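Malate oxidoreductase (Thermotoga maritima, PDB 1VL6) probably catalyses the NAD-dependent oxidative decarboxylation of malate to pyruvate and carbon dioxide, as malic enzymes do. Local coordinates at residues 49-54 against 63-68; 174-179 against 212-217. All blocks are in the same frame, centred on the assembly; numbering follows the deposited sequence.

Interaction 1. Residues 49-54 against 63-68; sequences ADVARA and YVYTSR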
# COMPACT_ATOMS: atom_id res chain seq x y z
N ALA A 49 11.74 19.28 13.51
CA ALA A 49 11.62 20.31 14.54
C ALA A 49 10.90 21.58 14.05
O ALA A 49 10.12 22.18 14.79
CB ALA A 49 12.96 20.67 15.04
N ASP A 50 11.14 21.99 12.81
CA ASP A 50 10.38 23.11 12.21
C ASP A 50 8.90 22.80 12.15
O ASP A 50 8.09 23.70 12.31
CB ASP A 50 10.83 23.43 10.78
CG ASP A 50 12.27 23.85 10.70
OD1 ASP A 50 12.69 24.72 11.50
OD2 ASP A 50 13.05 23.35 9.86
N VAL A 51 8.53 21.54 11.90
CA VAL A 51 7.10 21.18 11.79
C VAL A 51 6.49 21.13 13.18
O VAL A 51 5.33 21.50 13.38
CB VAL A 51 6.88 19.82 11.11
CG1 VAL A 51 5.39 19.59 10.79
CG2 VAL A 51 7.74 19.69 9.83
N ALA A 52 7.28 20.66 14.14
CA ALA A 52 6.86 20.64 15.52
C ALA A 52 6.60 22.07 16.03
O ALA A 52 5.53 22.33 16.59
CB ALA A 52 7.90 19.92 16.39
N ARG A 53 7.55 22.97 15.81
CA ARG A 53 7.40 24.38 16.17
C ARG A 53 6.09 24.93 15.58
O ARG A 53 5.25 25.47 16.29
CB ARG A 53 8.61 25.19 15.67
N ALA A 54 5.91 24.74 14.29
CA ALA A 54 4.72 25.22 13.58
C ALA A 54 3.39 24.73 14.17
O ALA A 54 2.42 25.48 14.28
CB ALA A 54 4.80 24.81 12.12
N TYR A 63 -3.51 19.85 10.50
CA TYR A 63 -4.31 19.49 9.33
C TYR A 63 -3.53 19.65 8.02
O TYR A 63 -3.90 19.08 6.99
CB TYR A 63 -5.62 20.31 9.23
CG TYR A 63 -6.68 19.93 10.24
CD1 TYR A 63 -7.59 18.94 9.95
CD2 TYR A 63 -6.74 20.56 11.49
CE1 TYR A 63 -8.57 18.58 10.87
CE2 TYR A 63 -7.71 20.17 12.44
CZ TYR A 63 -8.62 19.19 12.11
OH TYR A 63 -9.58 18.81 13.01
N VAL A 64 -2.46 20.43 8.07
CA VAL A 64 -1.62 20.67 6.89
C VAL A 64 -0.39 19.77 6.84
O VAL A 64 0.04 19.37 5.76
CB VAL A 64 -1.10 22.14 6.94
CG1 VAL A 64 -0.07 22.43 5.85
CG2 VAL A 64 -2.26 23.14 6.89
N TYR A 65 0.20 19.49 8.00
CA TYR A 65 1.49 18.84 8.11
C TYR A 65 1.52 17.40 8.66
O TYR A 65 2.58 16.74 8.68
CB TYR A 65 2.35 19.73 9.02
CG TYR A 65 2.69 21.06 8.41
CD1 TYR A 65 3.33 21.15 7.17
CD2 TYR A 65 2.43 22.23 9.09
CE1 TYR A 65 3.67 22.38 6.61
CE2 TYR A 65 2.78 23.46 8.56
CZ TYR A 65 3.39 23.53 7.32
OH TYR A 65 3.70 24.77 6.81
N THR A 66 0.37 16.92 9.11
CA THR A 66 0.23 15.52 9.55
C THR A 66 -0.92 14.86 8.86
O THR A 66 -1.58 15.45 8.02
CB THR A 66 -0.02 15.46 11.08
OG1 THR A 66 -1.36 15.90 11.38
CG2 THR A 66 0.91 16.42 11.84
N SER A 67 -1.18 13.62 9.24
CA SER A 67 -2.29 12.86 8.71
C SER A 67 -3.59 13.15 9.43
O SER A 67 -4.62 12.56 9.09
CB SER A 67 -1.99 11.38 8.89
OG SER A 67 -0.76 11.03 8.27
N ARG A 68 -3.57 14.04 10.42
CA ARG A 68 -4.74 14.28 11.24
C ARG A 68 -5.99 14.62 10.43
O ARG A 68 -7.09 14.33 10.86
CB ARG A 68 -4.45 15.41 12.22
CG ARG A 68 -5.52 15.65 13.21
CD ARG A 68 -5.01 16.06 14.54
NE ARG A 68 -6.07 16.37 15.48
CZ ARG A 68 -6.53 17.58 15.72
NH1 ARG A 68 -6.03 18.63 15.09
NH2 ARG A 68 -7.50 17.73 16.62
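Val51 and Tyr65 make the tight part of this contact. The CG1 methyl of Val51 lies 3.5 Å from CB of Tyr65 and 3.9 Å from CG of the same ring. The methyl therefore meets the root of the tyrosine side chain and not its phenol end. CG1 is placed there by a torsion that sets it opposite the backbone N of Val51 (chi1 -170°). The two side chains approach at a slant. One turn further along helix 48-57 the packing is looser. There CB of Ala54 points at the other segment but comes only within 4.3 Å of CE2 of Tyr65. No hydrogen bond joins the segments, and Ala54 and Tyr65 are both partly exposed. The contact belongs to the N-terminal domain of the malic enzyme fold, where helix 48-57 meets the end of the short helix 62-65. Thr66 is the first residue to leave that helix. Its OG1 accepts a hydrogen bond from N of Arg68 (3.0 Å, N-H...O angle 163°), an ST turn, and is also hydrogen-bonded to Thr62 O. On its own side, the Tyr65 ring has CG1 of Val64 3.7 Å above its centre. A second subunit reaches the contact. His19 of that subunit packs on Val51, and its Lys23 NZ and Glu97 OE2 bond to Val64 O and Ser67 N.

Interaction 2. Residues 174-179 against 212-217; sequences VVSAAF and LDLGVK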
# COMPACT_ATOMS: atom_id res chain seq x y z
N VAL A 174 -30.09 6.17 8.25
CA VAL A 174 -30.50 5.23 7.26
C VAL A 174 -31.96 4.81 7.45
O VAL A 174 -32.70 4.70 6.48
CB VAL A 174 -29.59 4.00 7.25
CG1 VAL A 174 -29.97 3.07 6.16
CG2 VAL A 174 -28.19 4.43 7.02
N VAL A 175 -32.39 4.61 8.68
CA VAL A 175 -33.80 4.24 8.92
C VAL A 175 -34.72 5.36 8.40
O VAL A 175 -35.71 5.10 7.76
CB VAL A 175 -34.05 4.02 10.39
CG1 VAL A 175 -35.54 3.94 10.71
CG2 VAL A 175 -33.31 2.75 10.89
N SER A 176 -34.33 6.60 8.65
CA SER A 176 -35.08 7.75 8.24
C SER A 176 -35.18 7.82 6.73
O SER A 176 -36.26 8.07 6.20
CB SER A 176 -34.42 9.00 8.76
OG SER A 176 -34.55 9.08 10.16
N ALA A 177 -34.09 7.63 6.01
CA ALA A 177 -34.19 7.68 4.55
C ALA A 177 -35.08 6.56 4.05
O ALA A 177 -35.90 6.77 3.18
CB ALA A 177 -32.84 7.57 3.91
N ALA A 178 -34.91 5.37 4.60
CA ALA A 178 -35.75 4.23 4.20
C ALA A 178 -37.20 4.58 4.46
O ALA A 178 -38.07 4.30 3.65
CB ALA A 178 -35.34 2.99 5.00
N PHE A 179 -37.46 5.18 5.63
CA PHE A 179 -38.83 5.51 6.02
C PHE A 179 -39.44 6.50 5.06
O PHE A 179 -40.55 6.30 4.57
CB PHE A 179 -38.87 6.11 7.39
CG PHE A 179 -40.17 6.76 7.74
CD1 PHE A 179 -41.24 6.00 8.17
CD2 PHE A 179 -40.32 8.12 7.69
CE1 PHE A 179 -42.42 6.60 8.54
CE2 PHE A 179 -41.52 8.71 8.06
CZ PHE A 179 -42.56 7.95 8.48
N LEU A 212 -39.72 12.32 14.67
CA LEU A 212 -40.42 13.51 15.13
C LEU A 212 -39.92 14.73 14.42
O LEU A 212 -40.71 15.46 13.92
CB LEU A 212 -40.35 13.69 16.64
CG LEU A 212 -41.03 12.58 17.46
CD1 LEU A 212 -40.55 12.58 18.93
CD2 LEU A 212 -42.56 12.60 17.40
N ASP A 213 -38.62 14.94 14.34
CA ASP A 213 -38.05 16.03 13.55
C ASP A 213 -38.57 16.07 12.13
O ASP A 213 -38.73 17.15 11.59
CB ASP A 213 -36.56 15.84 13.33
CG ASP A 213 -35.75 16.44 14.35
OD1 ASP A 213 -36.32 17.04 15.30
OD2 ASP A 213 -34.49 16.33 14.29
N LEU A 214 -38.70 14.90 11.52
CA LEU A 214 -39.09 14.82 10.12
C LEU A 214 -40.56 15.20 9.91
O LEU A 214 -40.92 15.69 8.84
CB LEU A 214 -38.77 13.47 9.50
CG LEU A 214 -37.28 13.28 9.14
CD1 LEU A 214 -37.02 11.86 8.72
CD2 LEU A 214 -36.85 14.24 8.05
N GLY A 215 -41.38 15.05 10.94
CA GLY A 215 -42.76 15.49 10.88
C GLY A 215 -43.82 14.50 11.34
O GLY A 215 -45.02 14.83 11.31
N VAL A 216 -43.39 13.30 11.73
CA VAL A 216 -44.30 12.30 12.19
C VAL A 216 -44.90 12.77 13.51
O VAL A 216 -44.18 13.32 14.33
CB VAL A 216 -43.57 10.94 12.34
CG1 VAL A 216 -44.49 9.88 12.81
CG2 VAL A 216 -42.96 10.53 11.05
N LYS A 217 -46.19 12.57 13.71
CA LYS A 217 -46.84 13.06 14.90
C LYS A 217 -47.23 11.91 15.78
O LYS A 217 -47.07 11.99 16.98
CB LYS A 217 -47.98 14.05 14.56
CG LYS A 217 -47.41 15.35 13.86
CD LYS A 217 -48.04 16.68 14.24
CE LYS A 217 -47.23 17.89 13.71
NZ LYS A 217 -45.72 17.90 14.06
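The NAD-binding domain of malic enzymes has a Rossmann-type sheet with helices packed around it, and this contact lies in its helical layer. Helix 166-186 meets the C-terminal end of helix 202-214, just before strand 218-223. Helix 202-214 starts within a GxGxxG-type sequence (Gly199, Gly201, Gly204), consistent with a dinucleotide-binding fold. Two separate pairs of side chains make the contact, and no hydrogen bond crosses it. In the first pair, the CD1 methyl of Leu214 reaches the side chain of Ser176. It lies 3.9 Å from CB of Ser176 and 4.0 Å from its OG. The hydroxyl is turned beside the backbone N of Ser176 (chi1 -70°), and it bonds back to Ala172 O within its own helix. The buried polar atom thus has a partner while its neighbour across the contact is a methyl. Leu350 of helix 346-358 touches Leu214, and Val353 of the same helix touches Ser176. Gly215 then ends helix 202-214 in a Schellman motif. Its phi of 131° is positive, and bonds run back into the last turn, which closes the helix. The turn brings Val216 round to the second pair. Phe179 lies one turn beyond Ser176, with CG opposite its backbone N (chi1 167°). The far end of its ring meets one branch of Val216 obliquely: CG2 of Val216 is 3.7 Å from CZ of Phe179 and 3.8 Å from CE2.

In the fold
Interaction 1 and interaction 2 share no helix or strand. Their centres are 43 Å apart, on opposite sides of the chain's centre, and their nearest atoms are about 24 Å apart. Interaction 1 is far out in the N-terminal domain and only partly buried. A second subunit reaches it. Interaction 2 is a buried contact inside the NAD-binding domain, and no other chain of the assembly touches its segments. Both join a longer helix to the end of another. Neither has a crossing hydrogen bond; interaction 1 is purely apolar, while interaction 2 includes a serine whose hydroxyl is hydrogen-bonded within its own helix. The helix ends differ: a threonine hydroxyl forms the turn in 63-68, whereas a glycine closes the helix in 212-217.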